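Local coordinates for beta-1,4-galactanase (Thielavia heterothallica, PDB 1HJS), which hydrolyses the beta-1,4-galactosidic linkages of type I arabinogalactans as a family 53 glycoside hydrolase, at residues Thr43-Val48 with Phe294-Ala299. Residues are numbered along the deposited sequence; the frame is centred on the assembly and turned at random.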
loop_
_atom_site.group_PDB
_atom_site.type_symbol
_atom_site.label_atom_id
_atom_site.label_comp_id
_atom_site.label_asym_id
_atom_site.label_seq_id
_atom_site.Cartn_x
_atom_site.Cartn_y
_atom_site.Cartn_z
ATOM N N THR A 43 -2.623 7.871 9.130
ATOM C CA THR A 43 -3.260 6.742 8.463
ATOM C C THR A 43 -2.326 5.544 8.410
ATOM O O THR A 43 -1.131 5.692 8.157
ATOM C CB THR A 43 -3.639 7.093 7.003
ATOM O OG1 THR A 43 -4.306 8.362 6.965
ATOM C CG2 THR A 43 -4.558 6.017 6.417
ATOM N N VAL A 44 -2.870 4.359 8.656
ATOM C CA VAL A 44 -2.068 3.153 8.581
ATOM C C VAL A 44 -2.644 2.234 7.515
ATOM O O VAL A 44 -3.864 2.092 7.380
ATOM C CB VAL A 44 -1.992 2.392 9.933
ATOM C CG1 VAL A 44 -1.170 3.197 10.929
ATOM C CG2 VAL A 44 -3.395 2.120 10.471
ATOM N N ARG A 45 -1.746 1.632 6.746
ATOM C CA ARG A 45 -2.106 0.713 5.678
ATOM C C ARG A 45 -1.942 -0.707 6.216
ATOM O O ARG A 45 -1.004 -0.987 6.971
ATOM C CB ARG A 45 -1.170 0.954 4.491
ATOM C CG ARG A 45 -1.425 0.114 3.240
ATOM C CD ARG A 45 -0.420 0.567 2.188
ATOM N NE ARG A 45 -0.543 -0.057 0.874
ATOM C CZ ARG A 45 0.248 -1.033 0.435
ATOM N NH1 ARG A 45 1.209 -1.519 1.214
ATOM N NH2 ARG A 45 0.129 -1.467 -0.815
ATOM N N GLN A 46 -2.848 -1.600 5.828
ATOM C CA GLN A 46 -2.814 -2.984 6.289
ATOM C C GLN A 46 -3.146 -3.960 5.160
ATOM O O GLN A 46 -4.146 -3.789 4.454
ATOM C CB GLN A 46 -3.822 -3.172 7.432
ATOM C CG GLN A 46 -3.621 -2.208 8.591
ATOM C CD GLN A 46 -4.659 -2.370 9.689
ATOM O OE1 GLN A 46 -4.676 -1.603 10.649
ATOM N NE2 GLN A 46 -5.528 -3.369 9.549
ATOM N N ARG A 47 -2.312 -4.980 4.985
ATOM C CA ARG A 47 -2.563 -5.965 3.942
ATOM C C ARG A 47 -3.533 -7.018 4.454
ATOM O O ARG A 47 -3.417 -7.490 5.586
ATOM C CB ARG A 47 -1.258 -6.637 3.488
ATOM C CG ARG A 47 -0.393 -7.194 4.612
ATOM C CD ARG A 47 0.832 -7.927 4.059
ATOM N NE ARG A 47 1.810 -8.224 5.105
ATOM C CZ ARG A 47 2.706 -7.354 5.564
ATOM N NH1 ARG A 47 2.767 -6.127 5.063
ATOM N NH2 ARG A 47 3.527 -7.701 6.549
ATOM N N VAL A 48 -4.496 -7.378 3.612
ATOM C CA VAL A 48 -5.486 -8.377 3.981
ATOM C C VAL A 48 -5.388 -9.582 3.058
ATOM O O VAL A 48 -5.476 -9.447 1.840
ATOM C CB VAL A 48 -6.919 -7.807 3.885
ATOM C CG1 VAL A 48 -7.935 -8.888 4.251
ATOM C CG2 VAL A 48 -7.063 -6.603 4.800
ATOM N N PHE A 294 2.708 6.649 1.757
ATOM C CA PHE A 294 2.772 5.622 2.790
ATOM C C PHE A 294 4.118 4.916 2.768
ATOM O O PHE A 294 4.508 4.356 1.745
ATOM C CB PHE A 294 1.673 4.579 2.590
ATOM C CG PHE A 294 0.283 5.099 2.841
ATOM C CD1 PHE A 294 -0.350 5.910 1.905
ATOM C CD2 PHE A 294 -0.386 4.775 4.017
ATOM C CE1 PHE A 294 -1.642 6.398 2.139
ATOM C CE2 PHE A 294 -1.678 5.256 4.265
ATOM C CZ PHE A 294 -2.306 6.070 3.322
ATOM N N TYR A 295 4.824 4.943 3.894
ATOM C CA TYR A 295 6.116 4.269 3.999
ATOM C C TYR A 295 5.801 2.802 4.278
ATOM O O TYR A 295 4.930 2.506 5.096
ATOM C CB TYR A 295 6.934 4.840 5.159
ATOM C CG TYR A 295 8.390 4.438 5.100
ATOM C CD1 TYR A 295 9.314 5.207 4.393
ATOM C CD2 TYR A 295 8.834 3.262 5.699
ATOM C CE1 TYR A 295 10.645 4.815 4.283
ATOM C CE2 TYR A 295 10.173 2.857 5.595
ATOM C CZ TYR A 295 11.066 3.639 4.885
ATOM O OH TYR A 295 12.375 3.249 4.758
ATOM N N TRP A 296 6.499 1.877 3.628
ATOM C CA TRP A 296 6.190 0.467 3.845
ATOM C C TRP A 296 6.948 -0.237 4.966
ATOM O O TRP A 296 8.177 -0.343 4.928
ATOM C CB TRP A 296 6.380 -0.331 2.550
ATOM C CG TRP A 296 5.730 -1.686 2.603
ATOM C CD1 TRP A 296 4.390 -1.948 2.671
ATOM C CD2 TRP A 296 6.387 -2.961 2.624
ATOM N NE1 TRP A 296 4.172 -3.304 2.734
ATOM C CE2 TRP A 296 5.381 -3.950 2.707
ATOM C CE3 TRP A 296 7.730 -3.365 2.582
ATOM C CZ2 TRP A 296 5.674 -5.321 2.748
ATOM C CZ3 TRP A 296 8.022 -4.726 2.626
ATOM C CH2 TRP A 296 6.999 -5.688 2.709
ATOM N N GLU A 297 6.195 -0.712 5.959
ATOM C CA GLU A 297 6.740 -1.474 7.086
ATOM C C GLU A 297 7.963 -0.892 7.799
ATOM O O GLU A 297 8.998 -1.553 7.931
ATOM C CB GLU A 297 7.043 -2.895 6.607
ATOM C CG GLU A 297 5.792 -3.700 6.277
ATOM C CD GLU A 297 5.094 -4.221 7.528
ATOM O OE1 GLU A 297 5.497 -3.834 8.645
ATOM O OE2 GLU A 297 4.140 -5.012 7.394
ATOM N N PRO A 298 7.846 0.337 8.316
ATOM C CA PRO A 298 8.967 0.974 9.011
ATOM C C PRO A 298 9.413 0.278 10.301
ATOM O O PRO A 298 10.562 0.433 10.723
ATOM C CB PRO A 298 8.444 2.379 9.281
ATOM C CG PRO A 298 6.989 2.132 9.535
ATOM C CD PRO A 298 6.625 1.158 8.427
ATOM N N ALA A 299 8.519 -0.498 10.908
ATOM C CA ALA A 299 8.824 -1.163 12.173
ATOM C C ALA A 299 9.067 -2.669 12.117
ATOM O O ALA A 299 9.126 -3.321 13.163
ATOM C CB ALA A 299 7.711 -0.860 13.185
HETATM O O HOH W 1 1.427 -4.614 2.955
#
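Arg47 presents the end of its guanidinium to Glu297, and both NH1 and NH2 donate to the same carboxylate oxygen. NH1 and NH2 each lie 2.9 Å from Glu297 OE2, in a salt bridge whose N-H...O angles are far from straight, and the two planes stand 50° apart. The donors come to OE2 from its anti side, while Glu297 OE1 is taken by Ser11. Glu297 CG lies over the centre of one Trp296 face, 3.6 Å above its plane, and the bend at chi2 (-78°) turns the carboxylate from there toward Arg47. Arg47 NH1 also donates a hydrogen bond to a water, 2.9 Å away, and that water accepts from Trp296 NE1 as well, lying in the indole plane. Strands 43-48 and 290-296 are the second and eighth of a parallel (beta/alpha)8 barrel, with strand 4-8 between them; side chains meet across the interior, and Glu297 sits just past the end of strand 290-296. An alanine in place of Arg47 would probably leave Glu297 OE2 without its charged partner and the indole freer to shift. Deeper in the barrel, Arg45 reaches across the interior, its chain extended from CG to NE and CG anti to the backbone N (chi1 -178°), and its NH1 comes 3.5 Å from Trp296 CD1. Its charge is met by Asp8, Asp79 and Glu245, probably the catalytic nucleophile. Nearer the start of strand 43-48, Thr43 CG2 abuts the edge of the Phe294 ring, 3.7 Å from CE2.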